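Local coordinates for protein Dok-7 (Mus musculus, PDB 3ML4), which acts as a muscle adaptor that dimerises, binds phosphoinositides through its PH domain and activates the receptor kinase MuSK to build neuromuscular synapses, at residues L69-L82 against F95-R109. Residues are numbered along the deposited sequence; the frame is centred on the assembly and turned at random.
Sequences LEPALPYEGLAHTL and FDSHEAMCAWDTRIR
The carbonyl oxygen of Leu69 is held by weak bonds from both terminal nitrogens of Arg109, NH1 at 3.2 Å and NH2 at 3.4 Å, with a further weak bond from Arg117 in strand 115-122. Arginine suits this place because its forked end can grasp a strand carbonyl while NH1 also forms a salt bridge to Asp105 OD1 at 3.0 Å. That aspartate, one helical turn earlier, has its CG anti to the backbone N (chi1 -179°), which sets the carboxylate facing the strands, crossing Pro71 at about a right angle, with OD1 against its CD and CG. OD1 also touches Leu82 CD1, so among these carbons the nearby Arg109 probably steadies its negative charge, with Arg117 a longer, weaker ion partner of OD2.

Deeper in, Leu69 CD2 packs on Ile108 CG2 at 3.6 Å, the two branched chains crossing at about a right angle, and Leu82 meets Ile108 tip to tip. Phe95 turns the edge of its ring to Leu82, CE1 lying 3.7 Å from CB, and Trp104 carries the apolar core on to Leu28 and Leu30. Met101, a selenomethionine in the crystal, bends its flexible end against Pro71 and Ala72.

At the helix start, Phe95 N bonds to His80 O at 2.8 Å, while His80 ND1 donates to Asp96 O, with that oxygen 27° out of the imidazole plane. His98 N lies over that imidazole's centre, so the ring donates to the loop just ahead of the helix and lays one face over the backbone where the helix begins. With an alanine in place of His80, Asp96 O would probably lose its imidazole donor and the backbone of His98 its flat cover.

The helix axis runs 9.0 Å from that of strand 69-71 at 167°, nearly antiparallel: this is the C-terminal helix that closes one end of the β-sandwich in a PH domain.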
loop_
_atom_site.group_PDB
_atom_site.type_symbol
_atom_site.label_atom_id
_atom_site.label_comp_id
_atom_site.label_asym_id
_atom_site.label_seq_id
_atom_site.Cartn_x
_atom_site.Cartn_y
_atom_site.Cartn_z
ATOM N N LEU B 69 12.199 9.813 4.556
ATOM C CA LEU B 69 13.319 9.473 5.419
ATOM C C LEU B 69 14.509 10.378 5.151
ATOM O O LEU B 69 14.715 10.831 4.027
ATOM C CB LEU B 69 13.718 8.016 5.219
ATOM C CG LEU B 69 12.983 7.020 6.113
ATOM C CD1 LEU B 69 11.710 6.523 5.451
ATOM C CD2 LEU B 69 13.898 5.862 6.419
ATOM N N GLU B 70 15.300 10.618 6.190
ATOM C CA GLU B 70 16.451 11.516 6.115
ATOM C C GLU B 70 17.445 11.135 7.223
ATOM O O GLU B 70 17.150 11.323 8.404
ATOM C CB GLU B 70 15.970 12.975 6.229
ATOM C CG GLU B 70 16.999 14.010 6.657
ATOM C CD GLU B 70 17.673 14.709 5.508
ATOM O OE1 GLU B 70 16.992 15.469 4.796
ATOM O OE2 GLU B 70 18.893 14.519 5.331
ATOM N N PRO B 71 18.600 10.552 6.844
ATOM C CA PRO B 71 19.673 10.154 7.759
ATOM C C PRO B 71 20.736 11.220 8.003
ATOM O O PRO B 71 20.845 12.168 7.237
ATOM C CB PRO B 71 20.313 8.974 7.029
ATOM C CG PRO B 71 20.144 9.309 5.573
ATOM C CD PRO B 71 18.911 10.178 5.452
ATOM N N ALA B 72 21.506 11.042 9.077
ATOM C CA ALA B 72 22.688 11.865 9.416
ATOM C C ALA B 72 22.391 13.340 9.696
ATOM O O ALA B 72 23.091 14.237 9.210
ATOM C CB ALA B 72 23.808 11.704 8.370
ATOM N N LEU B 73 21.345 13.574 10.480
ATOM C CA LEU B 73 21.061 14.886 11.040
ATOM C C LEU B 73 21.519 14.868 12.489
ATOM O O LEU B 73 21.189 13.943 13.221
ATOM C CB LEU B 73 19.561 15.190 11.000
ATOM C CG LEU B 73 18.802 15.378 9.681
ATOM C CD1 LEU B 73 17.303 15.378 9.945
ATOM C CD2 LEU B 73 19.212 16.639 8.916
ATOM N N PRO B 74 22.298 15.883 12.910
ATOM C CA PRO B 74 22.705 15.979 14.310
ATOM C C PRO B 74 21.513 16.283 15.215
ATOM O O PRO B 74 20.698 17.153 14.896
ATOM C CB PRO B 74 23.696 17.148 14.310
ATOM C CG PRO B 74 24.083 17.338 12.858
ATOM C CD PRO B 74 22.860 16.976 12.101
ATOM N N TYR B 75 21.421 15.568 16.334
ATOM C CA TYR B 75 20.276 15.663 17.224
ATOM C C TYR B 75 20.593 15.065 18.591
ATOM O O TYR B 75 20.996 13.899 18.689
ATOM C CB TYR B 75 19.080 14.943 16.596
ATOM C CG TYR B 75 17.805 14.971 17.417
ATOM C CD1 TYR B 75 17.026 16.124 17.493
ATOM C CD2 TYR B 75 17.369 13.835 18.095
ATOM C CE1 TYR B 75 15.861 16.152 18.235
ATOM C CE2 TYR B 75 16.196 13.854 18.844
ATOM C CZ TYR B 75 15.449 15.015 18.909
ATOM O OH TYR B 75 14.286 15.044 19.645
ATOM N N GLU B 76 20.415 15.876 19.635
ATOM C CA GLU B 76 20.568 15.448 21.039
ATOM C C GLU B 76 21.870 14.697 21.337
ATOM O O GLU B 76 21.871 13.692 22.055
ATOM C CB GLU B 76 19.358 14.611 21.487
ATOM C CG GLU B 76 18.019 15.334 21.434
ATOM C CD GLU B 76 17.878 16.425 22.485
ATOM O OE1 GLU B 76 18.535 16.339 23.549
ATOM O OE2 GLU B 76 17.093 17.369 22.243
ATOM N N GLY B 77 22.972 15.183 20.770
ATOM C CA GLY B 77 24.295 14.627 21.027
ATOM C C GLY B 77 24.687 13.480 20.116
ATOM O O GLY B 77 25.785 12.942 20.232
ATOM N N LEU B 78 23.794 13.100 19.207
ATOM C CA LEU B 78 24.069 11.992 18.286
ATOM C C LEU B 78 24.211 12.473 16.849
ATOM O O LEU B 78 23.615 13.489 16.468
ATOM C CB LEU B 78 23.000 10.897 18.404
ATOM C CG LEU B 78 23.246 9.789 19.449
ATOM C CD1 LEU B 78 22.960 10.265 20.860
ATOM C CD2 LEU B 78 22.420 8.545 19.143
ATOM N N ALA B 79 25.015 11.751 16.067
ATOM C CA ALA B 79 25.317 12.128 14.679
ATOM C C ALA B 79 24.842 11.087 13.657
ATOM O O ALA B 79 24.567 11.418 12.507
ATOM C CB ALA B 79 26.812 12.397 14.508
ATOM N N HIS B 80 24.776 9.829 14.076
ATOM C CA HIS B 80 24.216 8.779 13.239
ATOM C C HIS B 80 22.766 8.519 13.661
ATOM O O HIS B 80 22.460 7.567 14.377
ATOM C CB HIS B 80 25.078 7.519 13.299
ATOM C CG HIS B 80 26.504 7.752 12.906
ATOM N ND1 HIS B 80 27.565 7.365 13.696
ATOM C CD2 HIS B 80 27.044 8.346 11.815
ATOM C CE1 HIS B 80 28.698 7.696 13.102
ATOM N NE2 HIS B 80 28.410 8.295 11.960
ATOM N N THR B 81 21.894 9.418 13.222
ATOM C CA THR B 81 20.476 9.362 13.515
ATOM C C THR B 81 19.702 9.251 12.212
ATOM O O THR B 81 20.159 9.720 11.162
ATOM C CB THR B 81 19.999 10.644 14.221
ATOM O OG1 THR B 81 20.396 11.778 13.448
ATOM C CG2 THR B 81 20.592 10.759 15.611
ATOM N N LEU B 82 18.530 8.629 12.285
ATOM C CA LEU B 82 17.615 8.580 11.152
ATOM C C LEU B 82 16.291 9.206 11.544
ATOM O O LEU B 82 15.779 8.978 12.638
ATOM C CB LEU B 82 17.411 7.140 10.670
ATOM C CG LEU B 82 16.464 6.896 9.487
ATOM C CD1 LEU B 82 16.981 7.545 8.198
ATOM C CD2 LEU B 82 16.229 5.398 9.290
ATOM N N PHE B 95 21.694 5.564 16.126
ATOM C CA PHE B 95 22.607 4.486 15.795
ATOM C C PHE B 95 24.018 4.850 16.203
ATOM O O PHE B 95 24.362 6.027 16.296
ATOM C CB PHE B 95 22.582 4.203 14.294
ATOM C CG PHE B 95 21.220 3.922 13.757
ATOM C CD1 PHE B 95 20.423 4.955 13.279
ATOM C CD2 PHE B 95 20.728 2.622 13.727
ATOM C CE1 PHE B 95 19.158 4.701 12.780
ATOM C CE2 PHE B 95 19.461 2.355 13.226
ATOM C CZ PHE B 95 18.673 3.400 12.749
ATOM N N ASP B 96 24.829 3.824 16.434
ATOM C CA ASP B 96 26.244 3.994 16.723
ATOM C C ASP B 96 26.972 4.214 15.407
ATOM O O ASP B 96 27.450 5.312 15.121
ATOM C CB ASP B 96 26.794 2.744 17.416
ATOM C CG ASP B 96 25.712 1.947 18.128
ATOM O OD1 ASP B 96 24.756 2.563 18.659
ATOM O OD2 ASP B 96 25.812 0.701 18.153
ATOM N N SER B 97 27.020 3.159 14.602
ATOM C CA SER B 97 27.760 3.151 13.352
ATOM C C SER B 97 27.033 3.877 12.231
ATOM O O SER B 97 25.805 3.829 12.137
ATOM C CB SER B 97 28.060 1.709 12.933
ATOM O OG SER B 97 26.950 0.862 13.186
ATOM N N HIS B 98 27.815 4.551 11.390
ATOM C CA HIS B 98 27.325 5.177 10.166
ATOM C C HIS B 98 26.683 4.158 9.217
ATOM O O HIS B 98 25.610 4.410 8.672
ATOM C CB HIS B 98 28.472 5.913 9.462
ATOM C CG HIS B 98 28.068 6.619 8.204
ATOM N ND1 HIS B 98 28.280 6.088 6.951
ATOM C CD2 HIS B 98 27.476 7.820 8.006
ATOM C CE1 HIS B 98 27.834 6.929 6.034
ATOM N NE2 HIS B 98 27.337 7.986 6.648
ATOM N N GLU B 99 27.328 3.006 9.035
ATOM C CA GLU B 99 26.869 2.034 8.037
ATOM C C GLU B 99 25.546 1.358 8.402
ATOM O O GLU B 99 24.772 1.006 7.513
ATOM C CB GLU B 99 27.962 1.012 7.672
ATOM C CG GLU B 99 28.225 -0.084 8.702
ATOM C CD GLU B 99 29.138 -1.190 8.173
ATOM O OE1 GLU B 99 29.040 -2.329 8.678
ATOM O OE2 GLU B 99 29.949 -0.929 7.255
ATOM N N ALA B 100 25.294 1.200 9.700
ATOM C CA ALA B 100 24.031 0.655 10.204
ATOM C C ALA B 100 22.867 1.605 9.933
ATOM O O ALA B 100 21.771 1.171 9.565
ATOM C CB ALA B 100 24.131 0.352 11.694
HETATM N N MSE B 101 23.116 2.898 10.120
HETATM C CA MSE B 101 22.155 3.939 9.794
HETATM C C MSE B 101 21.816 3.931 8.298
HETATM O O MSE B 101 20.639 3.977 7.927
HETATM C CB MSE B 101 22.712 5.298 10.211
HETATM C CG MSE B 101 21.889 6.491 9.778
HETATM SE SE MSE B 101 22.986 8.094 9.739
HETATM C CE MSE B 101 23.937 7.801 8.054
ATOM N N CYS B 102 22.847 3.864 7.454
ATOM C CA CYS B 102 22.660 3.804 6.004
ATOM C C CYS B 102 21.933 2.536 5.587
ATOM O O CYS B 102 21.067 2.574 4.713
ATOM C CB CYS B 102 24.001 3.885 5.274
ATOM S SG CYS B 102 24.875 5.425 5.546
ATOM N N ALA B 103 22.298 1.420 6.214
ATOM C CA ALA B 103 21.632 0.145 5.984
ATOM C C ALA B 103 20.138 0.273 6.277
ATOM O O ALA B 103 19.308 -0.121 5.459
ATOM C CB ALA B 103 22.260 -0.956 6.840
ATOM N N TRP B 104 19.806 0.853 7.430
ATOM C CA TRP B 104 18.414 1.096 7.807
ATOM C C TRP B 104 17.693 2.031 6.822
ATOM O O TRP B 104 16.579 1.734 6.381
ATOM C CB TRP B 104 18.323 1.613 9.248
ATOM C CG TRP B 104 18.358 0.520 10.281
ATOM C CD1 TRP B 104 19.302 -0.462 10.406
ATOM C CD2 TRP B 104 17.409 0.297 11.336
ATOM N NE1 TRP B 104 18.999 -1.282 11.465
ATOM C CE2 TRP B 104 17.845 -0.839 12.057
ATOM C CE3 TRP B 104 16.235 0.944 11.744
ATOM C CZ2 TRP B 104 17.144 -1.345 13.161
ATOM C CZ3 TRP B 104 15.542 0.440 12.849
ATOM C CH2 TRP B 104 15.998 -0.694 13.538
ATOM N N ASP B 105 18.343 3.138 6.461
ATOM C CA ASP B 105 17.785 4.082 5.492
ATOM C C ASP B 105 17.504 3.427 4.134
ATOM O O ASP B 105 16.430 3.626 3.560
ATOM C CB ASP B 105 18.711 5.287 5.302
ATOM C CG ASP B 105 18.152 6.294 4.319
ATOM O OD1 ASP B 105 17.386 7.183 4.743
ATOM O OD2 ASP B 105 18.470 6.195 3.122
ATOM N N THR B 106 18.473 2.656 3.633
ATOM C CA THR B 106 18.351 1.989 2.335
ATOM C C THR B 106 17.267 0.902 2.348
ATOM O O THR B 106 16.483 0.793 1.400
ATOM C CB THR B 106 19.702 1.381 1.881
ATOM O OG1 THR B 106 20.742 2.354 2.034
ATOM C CG2 THR B 106 19.645 0.929 0.424
ATOM N N ARG B 107 17.223 0.114 3.423
ATOM C CA ARG B 107 16.253 -0.976 3.549
ATOM C C ARG B 107 14.825 -0.442 3.701
ATOM O O ARG B 107 13.916 -0.890 2.995
ATOM C CB ARG B 107 16.641 -1.916 4.709
ATOM C CG ARG B 107 15.839 -3.228 4.828
ATOM C CD ARG B 107 16.185 -4.260 3.751
ATOM N NE ARG B 107 15.251 -4.170 2.634
ATOM C CZ ARG B 107 14.175 -4.943 2.481
ATOM N NH1 ARG B 107 13.897 -5.899 3.360
ATOM N NH2 ARG B 107 13.380 -4.764 1.433
ATOM N N ILE B 108 14.640 0.525 4.604
ATOM C CA ILE B 108 13.329 1.150 4.835
ATOM C C ILE B 108 12.787 1.862 3.590
ATOM O O ILE B 108 11.611 1.719 3.259
ATOM C CB ILE B 108 13.345 2.110 6.050
ATOM C CG1 ILE B 108 13.695 1.346 7.336
ATOM C CG2 ILE B 108 12.000 2.816 6.201
ATOM C CD1 ILE B 108 13.994 2.225 8.547
ATOM N N ARG B 109 13.645 2.612 2.899
ATOM C CA ARG B 109 13.271 3.282 1.647
ATOM C C ARG B 109 12.644 2.346 0.621
ATOM O O ARG B 109 11.530 2.587 0.160
ATOM C CB ARG B 109 14.475 3.979 1.016
ATOM C CG ARG B 109 14.575 5.422 1.383
ATOM C CD ARG B 109 15.716 6.108 0.660
ATOM N NE ARG B 109 15.318 7.476 0.351
ATOM C CZ ARG B 109 15.429 8.508 1.179
ATOM N NH1 ARG B 109 15.971 8.369 2.387
ATOM N NH2 ARG B 109 15.004 9.693 0.785
#